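PDB 2A2U: protein (alpha-2u-globulin), which probably binds small hydrophobic ligands, as lipocalins do, and forms a complex with a hyaline droplet inducer. Local coordinates for residues Met136-Arg141 / Ser147-Lys152. Numbering follows the deposited sequence.
Sequences MVLYGR and SDIKEK
Leu138 already points its CB toward the helix, and CG anti to the backbone N (chi1 172°), with chi2 of 61°, directs the methyls CD1 and CD2 at Ile149, where chi1 of -51° puts CG1 beside the backbone N and leaves CG2, anti to that N, to meet the leucine. This is the packing of the lipocalin helix, 147-158, against the outside of the beta-barrel at strand 131-140. Leu138 presents its fork to a single methyl: Ile149 CG2 lies 4.1 Å from Leu138 CD1 and equally 4.1 Å from Leu138 CD2, and the two side chains cross at about a right angle. The nearest pair of CA atoms, Leu138 and Lys150, is 8.0 Å apart, a distance bridged by side chains from both segments. The two segments bury just 103 Å² between them, and Leu145, Tyr119 and Phe153 also touch Leu138. On the strand's other side, Tyr139 and Val137 meet Phe122, consistent with Leu138 belonging to the outer face. Lys150 joins through CA and CG, while its extended chain leads NZ away to salt bridges with Asp144 and Asp169. The methyl Leu138 CD2 approaches Lys150 CA to 4.3 Å and Lys150 CG to 4.4 Å.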
loop_
_atom_site.group_PDB
_atom_site.type_symbol
_atom_site.label_atom_id
_atom_site.label_comp_id
_atom_site.label_asym_id
_atom_site.label_seq_id
_atom_site.Cartn_x
_atom_site.Cartn_y
_atom_site.Cartn_z
ATOM N N MET A 136 13.313 14.904 -15.034
ATOM C CA MET A 136 12.572 16.156 -15.058
ATOM C C MET A 136 11.451 16.072 -16.065
ATOM O O MET A 136 11.641 15.587 -17.170
ATOM C CB MET A 136 13.493 17.335 -15.348
ATOM C CG MET A 136 14.152 17.837 -14.100
ATOM S SD MET A 136 15.207 19.222 -14.359
ATOM C CE MET A 136 14.032 20.504 -14.609
ATOM N N VAL A 137 10.261 16.487 -15.663
ATOM C CA VAL A 137 9.121 16.431 -16.565
ATOM C C VAL A 137 8.342 17.727 -16.627
ATOM O O VAL A 137 8.295 18.498 -15.659
ATOM C CB VAL A 137 8.144 15.297 -16.182
ATOM C CG1 VAL A 137 8.774 13.955 -16.427
ATOM C CG2 VAL A 137 7.768 15.409 -14.730
ATOM N N LEU A 138 7.763 17.967 -17.801
ATOM C CA LEU A 138 6.938 19.137 -18.048
ATOM C C LEU A 138 5.550 18.623 -18.388
ATOM O O LEU A 138 5.406 17.792 -19.279
ATOM C CB LEU A 138 7.488 19.956 -19.220
ATOM C CG LEU A 138 6.638 21.121 -19.731
ATOM C CD1 LEU A 138 6.448 22.128 -18.623
ATOM C CD2 LEU A 138 7.311 21.772 -20.920
ATOM N N TYR A 139 4.554 19.047 -17.614
ATOM C CA TYR A 139 3.165 18.663 -17.850
ATOM C C TYR A 139 2.404 19.898 -18.272
ATOM O O TYR A 139 2.670 20.995 -17.774
ATOM C CB TYR A 139 2.510 18.119 -16.583
ATOM C CG TYR A 139 3.044 16.792 -16.146
ATOM C CD1 TYR A 139 3.480 15.866 -17.079
ATOM C CD2 TYR A 139 3.120 16.463 -14.798
ATOM C CE1 TYR A 139 3.978 14.646 -16.687
ATOM C CE2 TYR A 139 3.619 15.244 -14.391
ATOM C CZ TYR A 139 4.046 14.343 -15.341
ATOM O OH TYR A 139 4.551 13.125 -14.967
ATOM N N GLY A 140 1.457 19.716 -19.182
ATOM C CA GLY A 140 0.660 20.834 -19.638
ATOM C C GLY A 140 -0.787 20.473 -19.461
ATOM O O GLY A 140 -1.104 19.289 -19.450
ATOM N N ARG A 141 -1.658 21.464 -19.280
ATOM C CA ARG A 141 -3.088 21.189 -19.124
ATOM C C ARG A 141 -3.694 20.883 -20.497
ATOM O O ARG A 141 -4.828 20.407 -20.606
ATOM C CB ARG A 141 -3.801 22.372 -18.482
ATOM C CG ARG A 141 -3.103 22.869 -17.250
ATOM C CD ARG A 141 -4.073 23.289 -16.180
ATOM N NE ARG A 141 -4.663 22.149 -15.495
ATOM C CZ ARG A 141 -4.850 22.084 -14.180
ATOM N NH1 ARG A 141 -4.489 23.089 -13.391
ATOM N NH2 ARG A 141 -5.423 21.012 -13.651
ATOM N N SER A 147 6.074 26.786 -27.509
ATOM C CA SER A 147 7.466 26.518 -27.834
ATOM C C SER A 147 8.359 27.234 -26.830
ATOM O O SER A 147 9.498 26.839 -26.597
ATOM C CB SER A 147 7.774 27.021 -29.241
ATOM O OG SER A 147 8.434 26.024 -29.998
ATOM N N ASP A 148 7.817 28.295 -26.242
ATOM C CA ASP A 148 8.513 29.093 -25.243
ATOM C C ASP A 148 8.611 28.314 -23.942
ATOM O O ASP A 148 9.658 28.310 -23.297
ATOM C CB ASP A 148 7.753 30.393 -24.975
ATOM C CG ASP A 148 7.469 31.170 -26.234
ATOM O OD1 ASP A 148 8.258 31.072 -27.196
ATOM O OD2 ASP A 148 6.448 31.883 -26.260
ATOM N N ILE A 149 7.514 27.660 -23.559
ATOM C CA ILE A 149 7.486 26.882 -22.325
ATOM C C ILE A 149 8.492 25.752 -22.442
ATOM O O ILE A 149 9.234 25.468 -21.503
ATOM C CB ILE A 149 6.092 26.271 -22.053
ATOM C CG1 ILE A 149 5.007 27.337 -22.143
ATOM C CG2 ILE A 149 6.059 25.656 -20.672
ATOM C CD1 ILE A 149 5.239 28.512 -21.233
ATOM N N LYS A 150 8.552 25.148 -23.620
ATOM C CA LYS A 150 9.469 24.049 -23.844
ATOM C C LYS A 150 10.934 24.471 -23.796
ATOM O O LYS A 150 11.797 23.655 -23.479
ATOM C CB LYS A 150 9.156 23.350 -25.160
ATOM C CG LYS A 150 7.767 22.783 -25.221
ATOM C CD LYS A 150 7.623 21.926 -26.448
ATOM C CE LYS A 150 6.185 21.527 -26.681
ATOM N NZ LYS A 150 6.064 20.662 -27.886
ATOM N N GLU A 151 11.217 25.737 -24.096
ATOM C CA GLU A 151 12.590 26.239 -24.068
ATOM C C GLU A 151 13.037 26.449 -22.635
ATOM O O GLU A 151 14.132 26.041 -22.258
ATOM C CB GLU A 151 12.701 27.566 -24.809
ATOM C CG GLU A 151 13.657 27.555 -25.984
ATOM C CD GLU A 151 15.084 27.209 -25.610
ATOM O OE1 GLU A 151 15.557 27.599 -24.521
ATOM O OE2 GLU A 151 15.750 26.563 -26.440
ATOM N N LYS A 152 12.200 27.135 -21.858
ATOM C CA LYS A 152 12.468 27.409 -20.451
ATOM C C LYS A 152 12.773 26.095 -19.741
ATOM O O LYS A 152 13.666 26.018 -18.900
ATOM C CB LYS A 152 11.248 28.082 -19.811
ATOM C CG LYS A 152 11.197 27.993 -18.286
ATOM C CD LYS A 152 9.945 28.648 -17.713
ATOM C CE LYS A 152 10.004 30.161 -17.854
ATOM N NZ LYS A 152 8.812 30.888 -17.311
#